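Methyl-CpG-binding domain protein 1 (Homo sapiens, PDB 5W9Q) represses transcription at methylated CpG islands and, through the third CXXC-type zinc finger seen here, binds DNA containing unmethylated CpG dinucleotides. Local coordinates at residues Q42-W46 and R56-S60. Residue numbers count along the deposited sequence, not the author numbering.
With ZN (zinc ion), chain G; nucleotides of chain D; nucleotides of chain C.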
loop_
_atom_site.group_PDB
_atom_site.type_symbol
_atom_site.label_atom_id
_atom_site.label_comp_id
_atom_site.label_asym_id
_atom_site.label_seq_id
_atom_site.Cartn_x
_atom_site.Cartn_y
_atom_site.Cartn_z
ATOM N N GLN A 42 6.395 -0.470 2.875
ATOM C CA GLN A 42 4.960 -0.372 3.022
ATOM C C GLN A 42 4.311 -0.857 1.734
ATOM O O GLN A 42 4.925 -0.874 0.622
ATOM C CB GLN A 42 4.570 1.072 3.287
ATOM C CG GLN A 42 5.250 1.734 4.515
ATOM C CD GLN A 42 5.024 1.036 5.844
ATOM O OE1 GLN A 42 4.095 0.256 6.009
ATOM N NE2 GLN A 42 5.939 1.333 6.842
ATOM N N LYS A 43 3.063 -1.259 1.848
ATOM C CA LYS A 43 2.350 -1.642 0.651
ATOM C C LYS A 43 1.947 -0.449 -0.183
ATOM O O LYS A 43 1.915 0.662 0.300
ATOM C CB LYS A 43 1.201 -2.584 0.924
ATOM C CG LYS A 43 0.133 -2.147 1.820
ATOM C CD LYS A 43 -1.086 -3.103 1.598
ATOM C CE LYS A 43 -1.925 -3.190 2.816
ATOM N NZ LYS A 43 -3.122 -4.009 2.519
ATOM N N CYS A 44 1.655 -0.738 -1.472
ATOM C CA CYS A 44 1.255 0.284 -2.459
ATOM C C CYS A 44 0.322 1.279 -1.792
ATOM O O CYS A 44 -0.666 0.853 -1.113
ATOM C CB CYS A 44 0.463 -0.424 -3.572
ATOM S SG CYS A 44 -0.024 0.712 -4.823
ATOM N N ARG A 45 0.568 2.551 -1.977
ATOM C CA ARG A 45 -0.365 3.603 -1.461
ATOM C C ARG A 45 -1.857 3.317 -1.808
ATOM O O ARG A 45 -2.781 3.547 -0.971
ATOM C CB ARG A 45 -0.049 4.929 -2.082
ATOM C CG ARG A 45 1.166 5.614 -1.558
ATOM C CD ARG A 45 0.932 6.202 -0.177
ATOM N NE ARG A 45 2.140 6.906 0.263
ATOM C CZ ARG A 45 2.278 7.575 1.396
ATOM N NH1 ARG A 45 1.294 7.641 2.305
ATOM N NH2 ARG A 45 3.443 8.180 1.632
ATOM N N TRP A 46 -2.057 2.839 -3.031
ATOM C CA TRP A 46 -3.445 2.574 -3.600
ATOM C C TRP A 46 -4.056 1.221 -3.129
ATOM O O TRP A 46 -5.215 0.933 -3.444
ATOM C CB TRP A 46 -3.391 2.658 -5.125
ATOM C CG TRP A 46 -2.962 3.978 -5.501
ATOM C CD1 TRP A 46 -1.761 4.351 -6.035
ATOM C CD2 TRP A 46 -3.700 5.174 -5.289
ATOM N NE1 TRP A 46 -1.695 5.693 -6.138
ATOM C CE2 TRP A 46 -2.873 6.244 -5.692
ATOM C CE3 TRP A 46 -4.987 5.448 -4.783
ATOM C CZ2 TRP A 46 -3.316 7.601 -5.667
ATOM C CZ3 TRP A 46 -5.446 6.822 -4.755
ATOM C CH2 TRP A 46 -4.595 7.857 -5.178
ATOM N N ARG A 56 -1.612 7.779 8.014
ATOM C CA ARG A 56 -0.433 8.325 7.381
ATOM C C ARG A 56 0.004 7.548 6.126
ATOM O O ARG A 56 0.808 8.045 5.376
ATOM C CB ARG A 56 0.738 8.459 8.387
ATOM C CG ARG A 56 1.324 7.127 8.890
ATOM C CD ARG A 56 2.491 7.368 9.836
ATOM N NE ARG A 56 2.134 8.241 10.920
ATOM C CZ ARG A 56 2.065 7.865 12.187
ATOM N NH1 ARG A 56 2.372 6.624 12.540
ATOM N NH2 ARG A 56 1.717 8.739 13.086
ATOM N N LEU A 57 -0.521 6.342 5.924
ATOM C CA LEU A 57 -0.186 5.474 4.797
ATOM C C LEU A 57 -1.131 5.679 3.552
ATOM O O LEU A 57 -0.849 5.199 2.452
ATOM C CB LEU A 57 -0.307 4.015 5.194
ATOM C CG LEU A 57 0.625 3.557 6.353
ATOM C CD1 LEU A 57 0.455 2.110 6.656
ATOM C CD2 LEU A 57 2.046 3.858 6.037
ATOM N N LEU A 58 -2.246 6.295 3.791
ATOM C CA LEU A 58 -3.219 6.561 2.679
ATOM C C LEU A 58 -2.609 7.482 1.630
ATOM O O LEU A 58 -1.636 8.213 1.932
ATOM C CB LEU A 58 -4.450 7.115 3.269
ATOM C CG LEU A 58 -5.241 6.172 4.176
ATOM C CD1 LEU A 58 -6.409 6.908 4.851
ATOM C CD2 LEU A 58 -5.717 4.938 3.379
ATOM N N PRO A 59 -3.189 7.510 0.384
ATOM C CA PRO A 59 -2.716 8.570 -0.557
ATOM C C PRO A 59 -2.905 10.023 0.020
ATOM O O PRO A 59 -3.736 10.257 0.912
ATOM C CB PRO A 59 -3.547 8.315 -1.830
ATOM C CG PRO A 59 -4.064 6.898 -1.688
ATOM C CD PRO A 59 -4.239 6.666 -0.217
ATOM N N SER A 60 -2.067 10.954 -0.443
ATOM C CA SER A 60 -1.944 12.296 0.181
ATOM C C SER A 60 -2.284 13.291 -0.825
ATOM O O SER A 60 -1.549 13.408 -1.814
ATOM C CB SER A 60 -0.502 12.560 0.657
ATOM O OXT SER A 60 -3.288 13.989 -0.721
HETATM ZN ZN ZN G . 1.817 1.764 -5.670
ATOM P P DC D 3 2.397 12.162 10.254
ATOM O OP1 DC D 3 1.892 12.867 9.026
ATOM O OP2 DC D 3 1.615 11.059 10.869
ATOM O "O5'" DC D 3 3.825 11.558 9.947
ATOM C "C5'" DC D 3 4.935 12.377 9.548
ATOM C "C4'" DC D 3 6.170 11.509 9.564
ATOM O "O4'" DC D 3 6.486 11.172 10.938
ATOM C "C3'" DC D 3 5.990 10.172 8.847
ATOM O "O3'" DC D 3 7.208 9.840 8.195
ATOM C "C2'" DC D 3 5.786 9.192 9.983
ATOM C "C1'" DC D 3 6.724 9.792 11.010
ATOM N N1 DC D 3 6.553 9.382 12.402
ATOM C C2 DC D 3 7.692 9.256 13.195
ATOM O O2 DC D 3 8.798 9.479 12.689
ATOM N N3 DC D 3 7.559 8.900 14.496
ATOM C C4 DC D 3 6.340 8.672 15.006
ATOM N N4 DC D 3 6.252 8.316 16.293
ATOM C C5 DC D 3 5.163 8.794 14.218
ATOM C C6 DC D 3 5.313 9.151 12.933
ATOM P P DA C 5 2.766 -6.298 0.592
ATOM O OP1 DA C 5 1.361 -6.645 0.393
ATOM O OP2 DA C 5 3.424 -5.349 -0.364
ATOM O "O5'" DA C 5 2.874 -5.791 2.105
ATOM C "C5'" DA C 5 2.250 -6.548 3.160
ATOM C "C4'" DA C 5 2.713 -6.032 4.502
ATOM O "O4'" DA C 5 4.138 -6.322 4.673
ATOM C "C3'" DA C 5 2.577 -4.509 4.654
ATOM O "O3'" DA C 5 2.176 -4.064 5.957
ATOM C "C2'" DA C 5 3.995 -4.017 4.471
ATOM C "C1'" DA C 5 4.718 -5.150 5.197
ATOM N N9 DA C 5 6.161 -5.228 5.047
ATOM C C8 DA C 5 6.973 -4.855 4.009
ATOM N N7 DA C 5 8.256 -5.040 4.249
ATOM C C5 DA C 5 8.280 -5.570 5.533
ATOM C C6 DA C 5 9.340 -5.993 6.369
ATOM N N6 DA C 5 10.625 -5.926 6.023
ATOM N N1 DA C 5 9.026 -6.438 7.608
ATOM C C2 DA C 5 7.735 -6.464 7.970
ATOM N N3 DA C 5 6.651 -6.121 7.262
ATOM C C4 DA C 5 7.000 -5.689 6.037
ATOM P P DG C 7 0.328 -4.713 12.992
ATOM O OP1 DG C 7 -0.179 -5.792 13.857
ATOM O OP2 DG C 7 -0.583 -3.605 12.550
ATOM O "O5'" DG C 7 1.538 -4.001 13.692
ATOM C "C5'" DG C 7 2.481 -4.832 14.341
ATOM C "C4'" DG C 7 3.496 -3.969 15.025
ATOM O "O4'" DG C 7 4.366 -3.386 14.031
ATOM C "C3'" DG C 7 2.908 -2.806 15.820
ATOM O "O3'" DG C 7 3.773 -2.767 16.939
ATOM C "C2'" DG C 7 3.145 -1.603 14.920
ATOM C "C1'" DG C 7 4.451 -1.986 14.249
ATOM N N9 DG C 7 4.730 -1.383 12.965
ATOM C C8 DG C 7 3.825 -1.094 11.971
ATOM N N7 DG C 7 4.386 -0.638 10.886
ATOM C C5 DG C 7 5.750 -0.662 11.168
ATOM C C6 DG C 7 6.855 -0.243 10.389
ATOM O O6 DG C 7 6.863 0.208 9.238
ATOM N N1 DG C 7 8.063 -0.430 11.066
ATOM C C2 DG C 7 8.181 -0.911 12.346
ATOM N N2 DG C 7 9.437 -1.015 12.830
ATOM N N3 DG C 7 7.156 -1.282 13.088
ATOM C C4 DG C 7 5.977 -1.127 12.444
#
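A single guanidinium nitrogen serves three consecutive carbonyls here: Arg45 NH1 donates to Arg56 O at 3.1 Å and, in two weak bonds, to Leu57 O at 3.3 Å and Leu58 O at 3.0 Å. The case illustrates how one arginine can gather successive main-chain oxygens at the end of a 3-10 turn (Arg56, Leu57) and just beyond it (Leu58), joining two non-adjacent segments of a fold with little regular structure. The same guanidinium forms a salt bridge through NE with Asp26, so the C-terminal tail is tied by way of Arg45 to the zinc-binding part of the domain.

Beside these hydrogen bonds, Pro59 lies over one face of the Trp46 indole in a CH-pi contact, its CG 3.6 Å from the centroid of the six-membered ring and 20° off the ring normal. Pro59 CD also packs at 3.5 Å against Arg45 O. At the DNA end, Leu57 CD2 sits 4.1 Å from Gln42 CD, backing the amide whose NE2 hydrogen-bonds O6 of DG7 of chain C at 2.8 Å, a direct reading of a guanine base. Arg56 hydrogen-bonds the backbone phosphate of chain D, NE to OP2 of DC3 at 2.9 Å and NH2 to the same OP2 at 3.2 Å. Base recognition and phosphate binding thus meet on one packed unit.

Between Gln42 and Arg45, Cys44 SG binds zinc at 2.3 Å, completing with Cys22, Cys25 and Cys28 one zinc site of the CXXC-type zinc finger. Helix 26-30 meets both segments, its Phe27 touching Gln42, Arg45 and Leu57, in a domain that has no strands.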